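Local structure of Tat (Twin-arginine translocation) pathway signal sequence containing protein (Mycobacterium tuberculosis, 5IMU) at residues Gln18-Ala23 against Trp33-Arg38; Thr43-Thr48 against Thr66-Thr71; His58-Ala63 against Thr109-Ala114; Ser113-Ile118 against Ala206-Ala211. The protein is of unknown function but probably exported by the twin-arginine translocation pathway, and this chain is its C-terminal part, an alpha/beta region joined to a helix bundle. One frame throughout, in Å; residues are numbered along the deposited sequence.

Interaction 1. Residues Gln18-Ala23 against Trp33-Arg38; sequences QRIVDA and WAAGLR
W33, which meets V21 here, has its one polar side-chain atom anchored just past the end of the helix: NE1 hydrogen-bonds to the carbonyl O of E28. The indole leads away from the helix segment, and it is CB of W33 that touches, 4.2 Å from CG1 of V21, as the two side chains slide past each other in opposite directions. V21 does most of the touching. Its CG2 lies anti to the carbonyl carbon, beside the backbone N, and from there reaches A35, 3.5 Å from A35 CB and equally close to A35 N, with CG1 turned to W33 CB. I20 adds a looser touch, CG2 to A35 CB at 4.4 Å. No hydrogen bond crosses between the segments; the join is apolar and buried, and the small A35 side chain fits an axis-to-axis distance of 7.7 Å. Helix 6-27 thus lies on one face of the mixed sheet; its segment 18-23 runs roughly antiparallel (152°) to strand 33-37, with V21 also touching A90 and H92 of strand 88-92 and I20 reaching T44 of strand 44-48.

Interaction 2. Residues Thr43-Thr48 against Thr66-Thr71; sequences TTLLVT and TLLEPT. With K (potassium ion), chain B.
L45 and T66 form a parallel bridge: T66 N donates to T44 O at 2.7 Å, and L46 N donates to T66 O at 3.0 Å, so T66 is bonded through both its N and its O to the two residues that flank L45. Beyond it the chains part, and a water takes over, donating a hydrogen bond to L46 O and accepting one from L68 N. Among the side chains, L45 and T66 stand on one face of the sheet, L46 and L67 on the other. L45 and L68 cross at about a right angle, CD2 to CD2 at 3.9 Å, while L68 CD1 also packs on V47 CG1 at 3.6 Å; L68 thereby wedges between two residues of the neighbouring strand, and L82 of helix 79-83 also touches it. The polar end lies at T66. Its OG1, anti to the carbonyl carbon (chi1 -62°), binds the potassium ion at 2.8 Å, and the methyl CG2 of T43 sits 3.7 Å from that same OG1. N64 O and a water at 3.0 Å from the potassium ion are further ligands. T44 is also counted among the residues of the site, though its OG1 hydrogen-bonds to R16. This is a short parallel pairing at the outer strand of a mixed sheet in an alpha/beta/alpha sandwich, with a potassium site where the pairing begins.

Interaction 3. Residues His58-Ala63 against Thr109-Ala114; sequences HVRLPA and TGDRSA
The guanidinium of R60 and the carboxylate of D111 lie stacked, their planes 12° apart, with D111 OD2 above the centre of one guanidinium face. The nearest nitrogen, NH1 of R60, is 3.2 Å from that OD2, yet no N-H points at it: this is a salt bridge of charges alone. Bends at chi2 (-64°) and chi3 (-74°) bring CD and then NE of R60 round over the carboxylate. The same OD2 accepts a hydrogen bond from L61 N at 2.9 Å, the donor lying above the carboxylate plane, while OD1 pairs with NE of R115 in a salt bridge. With two arginines nearby and its own place in the first turn of a helix, D111 is probably kept ionised. L61 is gripped at its other end too, its O accepting from G110 N at 2.9 Å. G110 is the N-cap residue, and having no side chain it lets P62 O come within 3.3 Å of its CA in a CA-H...O contact. L61 also crosses D111 at about a right angle, with CG 3.4 Å from OD1, and its CD1 rests on A114 CB at 3.7 Å. At the outer end, A63 CB touches T109 OG1 at 3.3 Å. The arrangement is the docking of a helix N-terminus on an extended loop: the N-cap amide and the first-turn aspartate of helix 111-115 hold the carbonyl and amide of one residue in the connection between strands 44-48 and 65-67.

Interaction 4. Residues Ser113-Ile118 against Ala206-Ala211; sequences SARSAI and ANYHLA
R115 lays its aliphatic stem on the ring of Y208: CB stands over one face, 4.1 Å from the ring centroid, in a CH-pi contact displaced toward the rim. From CG to NE the arginine chain is extended (chi2 177°, chi3 -171°), which carries CD and NE on across the same side of the ring, and NH1 ends 3.4 Å from Y208 CE2, the edge opposite CD1. That carbon lies at the guanidinium edge, and the two planes are 77° apart, so the charged group does not stack on the ring. NH1 and NH2 bond the carbonyls of I55 and P56, while NE pairs with D111 OD1 and Y208 OH bonds I55 N. I118 comes in obliquely with both branches in use. CD1 meets Y208 CD1 at 3.7 Å, and CG2, anti to the backbone N, rests 3.9 Å from A211 CB. N207 flanks the isoleucine; its amide is tied to the chain just after I118, ND2 to P119 O and OD1 to V121 N. A short helix and its following turn are thus packed on helix 203-216, probably part of the junction between the alpha/beta sandwich and the helix bundle.

In the fold
Interactions 1 and 2 share one sheet, strands 33-37 and 44-48 being neighbours in it, and their centres are 11 Å apart. Interaction 3 lies 12 to 13 Å from both and packs on them through P62, V59 and L61; along the chain it crosses interaction 2, since loop 58-63 falls between segments 43-48 and 66-71 and 109-114 comes after 66-71. Interaction 4 uses the same helix 111-115 as interaction 3, while its centre is 20 Å from interaction 1, with no touch between them. L67 and P70 of interaction 2 also reach interaction 4. The series thus runs from the helix-covered sheet, through helix 111-115, to helix 203-216, and probably joins the sandwich to the helical bundle.

Interaction 1. Residues Gln18-Ala23 against Trp33-Arg38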
loop_
_atom_site.group_PDB
_atom_site.type_symbol
_atom_site.label_atom_id
_atom_site.label_comp_id
_atom_site.label_asym_id
_atom_site.label_seq_id
_atom_site.Cartn_x
_atom_site.Cartn_y
_atom_site.Cartn_z
ATOM N N GLN A 18 -8.857 8.003 -14.676
ATOM C CA GLN A 18 -7.488 8.283 -15.095
ATOM C C GLN A 18 -6.821 9.297 -14.172
ATOM O O GLN A 18 -5.627 9.178 -13.874
ATOM C CB GLN A 18 -7.463 8.774 -16.542
ATOM C CG GLN A 18 -6.078 8.729 -17.171
ATOM C CD GLN A 18 -5.538 7.314 -17.288
ATOM O OE1 GLN A 18 -6.042 6.509 -18.069
ATOM N NE2 GLN A 18 -4.521 6.997 -16.491
ATOM N N ARG A 19 -7.571 10.303 -13.712
ATOM C CA ARG A 19 -7.005 11.263 -12.769
ATOM C C ARG A 19 -6.641 10.590 -11.451
ATOM O O ARG A 19 -5.641 10.949 -10.819
ATOM C CB ARG A 19 -7.976 12.420 -12.524
ATOM C CG ARG A 19 -8.178 13.335 -13.720
ATOM C CD ARG A 19 -8.882 14.628 -13.319
ATOM N NE ARG A 19 -10.202 14.394 -12.738
ATOM C CZ ARG A 19 -11.324 14.309 -13.446
ATOM N NH1 ARG A 19 -11.289 14.439 -14.764
ATOM N NH2 ARG A 19 -12.482 14.094 -12.837
ATOM N N ILE A 20 -7.441 9.613 -11.019
ATOM C CA ILE A 20 -7.126 8.878 -9.797
ATOM C C ILE A 20 -5.843 8.073 -9.976
ATOM O O ILE A 20 -4.967 8.070 -9.103
ATOM C CB ILE A 20 -8.309 7.980 -9.393
ATOM C CG1 ILE A 20 -9.454 8.829 -8.837
ATOM C CG2 ILE A 20 -7.874 6.936 -8.374
ATOM C CD1 ILE A 20 -10.682 8.034 -8.478
ATOM N N VAL A 21 -5.710 7.385 -11.113
ATOM C CA VAL A 21 -4.494 6.621 -11.387
ATOM C C VAL A 21 -3.284 7.546 -11.447
ATOM O O VAL A 21 -2.252 7.293 -10.815
ATOM C CB VAL A 21 -4.643 5.817 -12.691
ATOM C CG1 VAL A 21 -3.301 5.243 -13.109
ATOM C CG2 VAL A 21 -5.657 4.706 -12.521
ATOM N N ASP A 22 -3.394 8.635 -12.213
ATOM C CA ASP A 22 -2.268 9.553 -12.347
ATOM C C ASP A 22 -1.916 10.210 -11.017
ATOM O O ASP A 22 -0.762 10.604 -10.809
ATOM C CB ASP A 22 -2.580 10.609 -13.407
ATOM C CG ASP A 22 -2.696 10.018 -14.800
ATOM O OD1 ASP A 22 -2.302 8.846 -14.982
ATOM O OD2 ASP A 22 -3.175 10.724 -15.714
ATOM N N ALA A 23 -2.884 10.317 -10.102
ATOM C CA ALA A 23 -2.611 10.928 -8.805
ATOM C C ALA A 23 -1.669 10.069 -7.970
ATOM O O ALA A 23 -0.763 10.592 -7.309
ATOM C CB ALA A 23 -3.919 11.175 -8.053
ATOM N N TRP A 33 0.114 0.894 -11.948
ATOM C CA TRP A 33 -1.117 1.152 -11.215
ATOM C C TRP A 33 -2.317 0.929 -12.122
ATOM O O TRP A 33 -2.212 1.014 -13.348
ATOM C CB TRP A 33 -1.177 2.594 -10.683
ATOM C CG TRP A 33 -0.089 2.980 -9.724
ATOM C CD1 TRP A 33 1.119 3.536 -10.035
ATOM C CD2 TRP A 33 -0.128 2.881 -8.295
ATOM N NE1 TRP A 33 1.842 3.773 -8.889
ATOM C CE2 TRP A 33 1.096 3.380 -7.808
ATOM C CE3 TRP A 33 -1.078 2.413 -7.380
ATOM C CZ2 TRP A 33 1.397 3.422 -6.448
ATOM C CZ3 TRP A 33 -0.776 2.456 -6.030
ATOM C CH2 TRP A 33 0.450 2.957 -5.577
ATOM N N ALA A 34 -3.469 0.668 -11.505
ATOM C CA ALA A 34 -4.728 0.603 -12.232
ATOM C C ALA A 34 -5.876 0.931 -11.288
ATOM O O ALA A 34 -5.806 0.664 -10.085
ATOM C CB ALA A 34 -4.954 -0.771 -12.870
ATOM N N ALA A 35 -6.934 1.513 -11.848
ATOM C CA ALA A 35 -8.161 1.782 -11.114
ATOM C C ALA A 35 -9.360 1.409 -11.972
ATOM O O ALA A 35 -9.346 1.579 -13.194
ATOM C CB ALA A 35 -8.264 3.250 -10.685
ATOM N N GLY A 36 -10.397 0.902 -11.322
ATOM C CA GLY A 36 -11.581 0.448 -12.027
ATOM C C GLY A 36 -12.835 0.733 -11.231
ATOM O O GLY A 36 -12.815 0.802 -10.000
ATOM N N LEU A 37 -13.937 0.906 -11.955
ATOM C CA LEU A 37 -15.247 1.146 -11.361
ATOM C C LEU A 37 -16.033 -0.160 -11.363
ATOM O O LEU A 37 -16.221 -0.774 -12.418
ATOM C CB LEU A 37 -16.012 2.224 -12.129
ATOM C CG LEU A 37 -17.348 2.650 -11.512
ATOM C CD1 LEU A 37 -17.122 3.368 -10.186
ATOM C CD2 LEU A 37 -18.151 3.523 -12.467
ATOM N N ARG A 38 -16.485 -0.581 -10.184
ATOM C CA ARG A 38 -17.298 -1.782 -10.073
ATOM C C ARG A 38 -18.690 -1.543 -10.652
ATOM O O ARG A 38 -19.112 -0.405 -10.879
ATOM C CB ARG A 38 -17.406 -2.225 -8.614
ATOM C CG ARG A 38 -16.106 -2.746 -8.014
ATOM C CD ARG A 38 -16.025 -4.259 -8.131
ATOM N NE ARG A 38 -15.002 -4.825 -7.257
ATOM C CZ ARG A 38 -13.932 -5.487 -7.685
ATOM N NH1 ARG A 38 -13.738 -5.677 -8.985
ATOM N NH2 ARG A 38 -13.058 -5.965 -6.810
#

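Interaction 2. Residues Thr43-Thr48 against Thr66-Thr71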
loop_
_atom_site.group_PDB
_atom_site.type_symbol
_atom_site.label_atom_id
_atom_site.label_comp_id
_atom_site.label_asym_id
_atom_site.label_seq_id
_atom_site.Cartn_x
_atom_site.Cartn_y
_atom_site.Cartn_z
ATOM N N THR A 43 -18.171 1.924 -6.298
ATOM C CA THR A 43 -16.919 1.435 -5.730
ATOM C C THR A 43 -15.795 1.597 -6.747
ATOM O O THR A 43 -15.827 0.984 -7.819
ATOM C CB THR A 43 -17.043 -0.028 -5.308
ATOM O OG1 THR A 43 -18.089 -0.162 -4.335
ATOM C CG2 THR A 43 -15.730 -0.522 -4.706
ATOM N N THR A 44 -14.802 2.418 -6.408
ATOM C CA THR A 44 -13.610 2.599 -7.230
ATOM C C THR A 44 -12.466 1.814 -6.596
ATOM O O THR A 44 -12.023 2.131 -5.487
ATOM C CB THR A 44 -13.247 4.076 -7.361
ATOM O OG1 THR A 44 -14.345 4.793 -7.942
ATOM C CG2 THR A 44 -12.016 4.246 -8.239
ATOM N N LEU A 45 -11.991 0.792 -7.302
ATOM C CA LEU A 45 -10.931 -0.083 -6.820
ATOM C C LEU A 45 -9.591 0.382 -7.375
ATOM O O LEU A 45 -9.479 0.659 -8.573
ATOM C CB LEU A 45 -11.201 -1.530 -7.236
ATOM C CG LEU A 45 -10.160 -2.584 -6.860
ATOM C CD1 LEU A 45 -10.094 -2.762 -5.352
ATOM C CD2 LEU A 45 -10.473 -3.900 -7.550
ATOM N N LEU A 46 -8.581 0.464 -6.509
ATOM C CA LEU A 46 -7.247 0.920 -6.883
ATOM C C LEU A 46 -6.222 -0.144 -6.515
ATOM O O LEU A 46 -6.232 -0.659 -5.391
ATOM C CB LEU A 46 -6.902 2.240 -6.189
ATOM C CG LEU A 46 -5.495 2.781 -6.453
ATOM C CD1 LEU A 46 -5.293 3.092 -7.927
ATOM C CD2 LEU A 46 -5.232 4.007 -5.604
ATOM N N VAL A 47 -5.335 -0.471 -7.459
ATOM C CA VAL A 47 -4.355 -1.533 -7.262
ATOM C C VAL A 47 -3.000 -1.118 -7.821
ATOM O O VAL A 47 -2.897 -0.265 -8.707
ATOM C CB VAL A 47 -4.787 -2.862 -7.924
ATOM C CG1 VAL A 47 -6.147 -3.317 -7.414
ATOM C CG2 VAL A 47 -4.788 -2.728 -9.443
ATOM N N THR A 48 -1.955 -1.732 -7.269
ATOM C CA THR A 48 -0.663 -1.885 -7.918
ATOM C C THR A 48 -0.273 -3.353 -7.804
ATOM O O THR A 48 -0.766 -4.074 -6.933
ATOM C CB THR A 48 0.423 -0.998 -7.289
ATOM O OG1 THR A 48 1.688 -1.280 -7.903
ATOM C CG2 THR A 48 0.526 -1.262 -5.794
ATOM N N THR A 66 -11.281 2.188 -2.925
ATOM C CA THR A 66 -11.345 0.929 -2.200
ATOM C C THR A 66 -10.170 0.062 -2.626
ATOM O O THR A 66 -9.752 0.101 -3.788
ATOM C CB THR A 66 -12.675 0.208 -2.473
ATOM O OG1 THR A 66 -13.760 1.025 -2.018
ATOM C CG2 THR A 66 -12.735 -1.130 -1.757
ATOM N N LEU A 67 -9.628 -0.705 -1.686
ATOM C CA LEU A 67 -8.458 -1.530 -1.932
ATOM C C LEU A 67 -8.836 -3.006 -1.931
ATOM O O LEU A 67 -9.856 -3.411 -1.368
ATOM C CB LEU A 67 -7.381 -1.271 -0.872
ATOM C CG LEU A 67 -6.976 0.191 -0.673
ATOM C CD1 LEU A 67 -5.988 0.325 0.478
ATOM C CD2 LEU A 67 -6.397 0.774 -1.954
ATOM N N LEU A 68 -7.997 -3.810 -2.581
ATOM C CA LEU A 68 -8.143 -5.255 -2.492
ATOM C C LEU A 68 -7.933 -5.706 -1.054
ATOM O O LEU A 68 -7.061 -5.194 -0.345
ATOM C CB LEU A 68 -7.141 -5.962 -3.409
ATOM C CG LEU A 68 -7.297 -5.856 -4.926
ATOM C CD1 LEU A 68 -6.093 -6.482 -5.615
ATOM C CD2 LEU A 68 -8.585 -6.520 -5.389
ATOM N N GLU A 69 -8.742 -6.664 -0.619
ATOM C CA GLU A 69 -8.594 -7.191 0.725
ATOM C C GLU A 69 -7.363 -8.094 0.800
ATOM O O GLU A 69 -6.956 -8.687 -0.204
ATOM C CB GLU A 69 -9.849 -7.958 1.135
ATOM C CG GLU A 69 -11.076 -7.065 1.263
ATOM C CD GLU A 69 -12.287 -7.800 1.797
ATOM O OE1 GLU A 69 -12.555 -8.928 1.332
ATOM O OE2 GLU A 69 -12.970 -7.250 2.686
ATOM N N PRO A 70 -6.735 -8.201 1.978
ATOM C CA PRO A 70 -5.528 -9.030 2.085
ATOM C C PRO A 70 -5.831 -10.515 1.985
ATOM O O PRO A 70 -6.301 -11.138 2.942
ATOM C CB PRO A 70 -4.964 -8.659 3.462
ATOM C CG PRO A 70 -6.143 -8.198 4.235
ATOM C CD PRO A 70 -7.058 -7.528 3.247
ATOM N N THR A 71 -5.574 -11.079 0.809
ATOM C CA THR A 71 -5.647 -12.510 0.569
ATOM C C THR A 71 -4.497 -12.869 -0.361
ATOM O O THR A 71 -4.034 -12.030 -1.140
ATOM C CB THR A 71 -7.002 -12.912 -0.044
ATOM O OG1 THR A 71 -8.058 -12.537 0.850
ATOM C CG2 THR A 71 -7.082 -14.415 -0.284
HETATM K K K B . -14.748 3.129 -3.560
HETATM O O HOH W 1 -5.602 -2.886 -3.753
HETATM O O HOH W 2 -17.368 3.615 -2.263
#

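Interaction 3. Residues His58-Ala63 against Thr109-Ala114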
loop_
_atom_site.group_PDB
_atom_site.type_symbol
_atom_site.label_atom_id
_atom_site.label_comp_id
_atom_site.label_asym_id
_atom_site.label_seq_id
_atom_site.Cartn_x
_atom_site.Cartn_y
_atom_site.Cartn_z
ATOM N N HIS A 58 4.319 5.360 1.391
ATOM C CA HIS A 58 4.687 6.699 0.946
ATOM C C HIS A 58 3.761 7.242 -0.135
ATOM O O HIS A 58 3.974 8.368 -0.598
ATOM C CB HIS A 58 6.141 6.724 0.460
ATOM C CG HIS A 58 6.378 5.953 -0.803
ATOM N ND1 HIS A 58 6.276 4.580 -0.869
ATOM C CD2 HIS A 58 6.731 6.365 -2.043
ATOM C CE1 HIS A 58 6.544 4.180 -2.099
ATOM N NE2 HIS A 58 6.824 5.242 -2.832
ATOM N N VAL A 59 2.741 6.490 -0.535
ATOM C CA VAL A 59 1.763 6.937 -1.521
ATOM C C VAL A 59 0.483 7.307 -0.786
ATOM O O VAL A 59 -0.103 6.471 -0.088
ATOM C CB VAL A 59 1.496 5.857 -2.580
ATOM C CG1 VAL A 59 0.355 6.287 -3.498
ATOM C CG2 VAL A 59 2.755 5.585 -3.382
ATOM N N ARG A 60 0.058 8.561 -0.932
ATOM C CA ARG A 60 -1.210 9.019 -0.382
ATOM C C ARG A 60 -2.324 8.776 -1.394
ATOM O O ARG A 60 -2.135 8.967 -2.598
ATOM C CB ARG A 60 -1.139 10.504 -0.014
ATOM C CG ARG A 60 0.031 10.857 0.890
ATOM C CD ARG A 60 -0.095 10.165 2.236
ATOM N NE ARG A 60 -1.126 10.775 3.068
ATOM C CZ ARG A 60 -1.719 10.165 4.090
ATOM N NH1 ARG A 60 -1.389 8.919 4.402
ATOM N NH2 ARG A 60 -2.646 10.798 4.796
ATOM N N LEU A 61 -3.503 8.341 -0.886
ATOM C CA LEU A 61 -4.584 7.850 -1.731
ATOM C C LEU A 61 -5.654 8.912 -1.948
ATOM O O LEU A 61 -5.984 9.662 -1.021
ATOM C CB LEU A 61 -5.226 6.611 -1.106
ATOM C CG LEU A 61 -4.304 5.395 -1.021
ATOM C CD1 LEU A 61 -4.932 4.288 -0.192
ATOM C CD2 LEU A 61 -3.963 4.894 -2.411
ATOM N N PRO A 62 -6.201 8.987 -3.161
ATOM C CA PRO A 62 -7.337 9.882 -3.407
ATOM C C PRO A 62 -8.558 9.472 -2.598
ATOM O O PRO A 62 -8.680 8.341 -2.120
ATOM C CB PRO A 62 -7.593 9.730 -4.913
ATOM C CG PRO A 62 -6.295 9.273 -5.471
ATOM C CD PRO A 62 -5.676 8.408 -4.409
ATOM N N ALA A 63 -9.473 10.424 -2.448
ATOM C CA ALA A 63 -10.691 10.186 -1.688
ATOM C C ALA A 63 -11.533 9.087 -2.326
ATOM O O ALA A 63 -11.579 8.943 -3.551
ATOM C CB ALA A 63 -11.501 11.481 -1.585
ATOM N N THR A 109 -7.121 12.483 0.314
ATOM C CA THR A 109 -7.722 12.348 1.635
ATOM C C THR A 109 -8.228 10.940 1.917
ATOM O O THR A 109 -8.945 10.739 2.903
ATOM C CB THR A 109 -8.875 13.341 1.794
ATOM O OG1 THR A 109 -9.908 13.025 0.852
ATOM C CG2 THR A 109 -8.398 14.755 1.539
ATOM N N GLY A 110 -7.881 9.963 1.087
ATOM C CA GLY A 110 -8.525 8.673 1.181
ATOM C C GLY A 110 -7.797 7.586 1.938
ATOM O O GLY A 110 -8.275 6.449 1.951
ATOM N N ASP A 111 -6.669 7.888 2.586
ATOM C CA ASP A 111 -5.870 6.829 3.200
ATOM C C ASP A 111 -6.570 6.207 4.404
ATOM O O ASP A 111 -6.548 4.983 4.571
ATOM C CB ASP A 111 -4.495 7.364 3.602
ATOM C CG ASP A 111 -3.572 7.541 2.413
ATOM O OD1 ASP A 111 -3.014 6.532 1.934
ATOM O OD2 ASP A 111 -3.415 8.689 1.952
ATOM N N ARG A 112 -7.191 7.028 5.253
ATOM C CA ARG A 112 -7.787 6.502 6.478
ATOM C C ARG A 112 -8.891 5.496 6.172
ATOM O O ARG A 112 -8.911 4.391 6.726
ATOM C CB ARG A 112 -8.329 7.643 7.338
ATOM C CG ARG A 112 -8.871 7.176 8.680
ATOM C CD ARG A 112 -9.579 8.300 9.422
ATOM N NE ARG A 112 -8.789 9.527 9.425
ATOM C CZ ARG A 112 -7.905 9.845 10.364
ATOM N NH1 ARG A 112 -7.694 9.028 11.385
ATOM N NH2 ARG A 112 -7.229 10.984 10.282
ATOM N N SER A 113 -9.821 5.861 5.287
ATOM C CA SER A 113 -10.929 4.962 4.980
ATOM C C SER A 113 -10.462 3.758 4.168
ATOM O O SER A 113 -10.913 2.632 4.406
ATOM C CB SER A 113 -12.031 5.716 4.237
ATOM O OG SER A 113 -11.524 6.374 3.087
ATOM N N ALA A 114 -9.556 3.973 3.212
ATOM C CA ALA A 114 -9.140 2.882 2.335
ATOM C C ALA A 114 -8.363 1.814 3.095
ATOM O O ALA A 114 -8.518 0.618 2.823
ATOM C CB ALA A 114 -8.304 3.423 1.177
#

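Interaction 4. Residues Ser113-Ile118 against Ala206-Ala211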
loop_
_atom_site.group_PDB
_atom_site.type_symbol
_atom_site.label_atom_id
_atom_site.label_comp_id
_atom_site.label_asym_id
_atom_site.label_seq_id
_atom_site.Cartn_x
_atom_site.Cartn_y
_atom_site.Cartn_z
ATOM N N SER A 113 -9.821 5.861 5.287
ATOM C CA SER A 113 -10.929 4.962 4.980
ATOM C C SER A 113 -10.462 3.758 4.168
ATOM O O SER A 113 -10.913 2.632 4.406
ATOM C CB SER A 113 -12.031 5.716 4.237
ATOM O OG SER A 113 -11.524 6.374 3.087
ATOM N N ALA A 114 -9.556 3.973 3.212
ATOM C CA ALA A 114 -9.140 2.882 2.335
ATOM C C ALA A 114 -8.363 1.814 3.095
ATOM O O ALA A 114 -8.518 0.618 2.823
ATOM C CB ALA A 114 -8.304 3.423 1.177
ATOM N N ARG A 115 -7.530 2.219 4.050
ATOM C CA ARG A 115 -6.649 1.285 4.741
ATOM C C ARG A 115 -7.227 0.764 6.053
ATOM O O ARG A 115 -6.556 -0.014 6.737
ATOM C CB ARG A 115 -5.284 1.940 5.000
ATOM C CG ARG A 115 -4.557 2.421 3.741
ATOM C CD ARG A 115 -3.248 3.120 4.099
ATOM N NE ARG A 115 -2.608 3.775 2.959
ATOM C CZ ARG A 115 -1.640 3.229 2.226
ATOM N NH1 ARG A 115 -1.198 2.011 2.505
ATOM N NH2 ARG A 115 -1.112 3.904 1.212
ATOM N N SER A 116 -8.453 1.151 6.415
ATOM C CA SER A 116 -9.067 0.730 7.669
ATOM C C SER A 116 -10.110 -0.370 7.492
ATOM O O SER A 116 -10.806 -0.706 8.456
ATOM C CB SER A 116 -9.718 1.923 8.372
ATOM O OG SER A 116 -8.759 2.896 8.739
ATOM N N ALA A 117 -10.237 -0.939 6.295
ATOM C CA ALA A 117 -11.297 -1.903 6.022
ATOM C C ALA A 117 -10.987 -3.307 6.528
ATOM O O ALA A 117 -11.860 -4.179 6.453
ATOM C CB ALA A 117 -11.588 -1.950 4.519
ATOM N N ILE A 118 -9.786 -3.551 7.042
ATOM C CA ILE A 118 -9.391 -4.886 7.486
ATOM C C ILE A 118 -9.761 -5.061 8.953
ATOM O O ILE A 118 -9.443 -4.190 9.776
ATOM C CB ILE A 118 -7.888 -5.126 7.274
ATOM C CG1 ILE A 118 -7.515 -4.908 5.807
ATOM C CG2 ILE A 118 -7.496 -6.528 7.729
ATOM C CD1 ILE A 118 -6.028 -4.870 5.561
ATOM N N ALA A 206 -0.974 0.249 11.436
ATOM C CA ALA A 206 -0.157 -0.888 11.844
ATOM C C ALA A 206 -0.889 -2.198 11.589
ATOM O O ALA A 206 -0.287 -3.182 11.144
ATOM C CB ALA A 206 0.219 -0.762 13.322
ATOM N N ASN A 207 -2.195 -2.218 11.853
ATOM C CA ASN A 207 -3.008 -3.392 11.555
ATOM C C ASN A 207 -3.003 -3.697 10.061
ATOM O O ASN A 207 -2.825 -4.851 9.651
ATOM C CB ASN A 207 -4.432 -3.168 12.066
ATOM C CG ASN A 207 -5.278 -4.420 12.001
ATOM O OD1 ASN A 207 -5.083 -5.354 12.778
ATOM N ND2 ASN A 207 -6.235 -4.443 11.079
ATOM N N TYR A 208 -3.189 -2.667 9.231
ATOM C CA TYR A 208 -3.190 -2.844 7.780
ATOM C C TYR A 208 -1.898 -3.496 7.302
ATOM O O TYR A 208 -1.922 -4.462 6.531
ATOM C CB TYR A 208 -3.403 -1.487 7.101
ATOM C CG TYR A 208 -3.195 -1.458 5.598
ATOM C CD1 TYR A 208 -4.250 -1.705 4.723
ATOM C CD2 TYR A 208 -1.954 -1.152 5.055
ATOM C CE1 TYR A 208 -4.064 -1.666 3.349
ATOM C CE2 TYR A 208 -1.758 -1.113 3.685
ATOM C CZ TYR A 208 -2.818 -1.370 2.836
ATOM O OH TYR A 208 -2.631 -1.330 1.471
ATOM N N HIS A 209 -0.754 -2.983 7.757
ATOM C CA HIS A 209 0.521 -3.507 7.281
ATOM C C HIS A 209 0.795 -4.899 7.842
ATOM O O HIS A 209 1.364 -5.749 7.150
ATOM C CB HIS A 209 1.650 -2.543 7.641
ATOM C CG HIS A 209 1.614 -1.264 6.865
ATOM N ND1 HIS A 209 1.704 -1.226 5.491
ATOM C CD2 HIS A 209 1.493 0.022 7.271
ATOM C CE1 HIS A 209 1.643 0.029 5.083
ATOM N NE2 HIS A 209 1.514 0.806 6.144
ATOM N N LEU A 210 0.396 -5.150 9.090
ATOM C CA LEU A 210 0.601 -6.473 9.676
ATOM C C LEU A 210 -0.245 -7.527 8.972
ATOM O O LEU A 210 0.222 -8.648 8.736
ATOM C CB LEU A 210 0.275 -6.443 11.169
ATOM C CG LEU A 210 1.179 -7.210 12.141
ATOM C CD1 LEU A 210 0.351 -7.831 13.260
ATOM C CD2 LEU A 210 2.030 -8.263 11.442
ATOM N N ALA A 211 -1.495 -7.194 8.642
ATOM C CA ALA A 211 -2.346 -8.139 7.927
ATOM C C ALA A 211 -1.763 -8.478 6.562
ATOM O O ALA A 211 -1.751 -9.645 6.154
ATOM C CB ALA A 211 -3.759 -7.571 7.782
#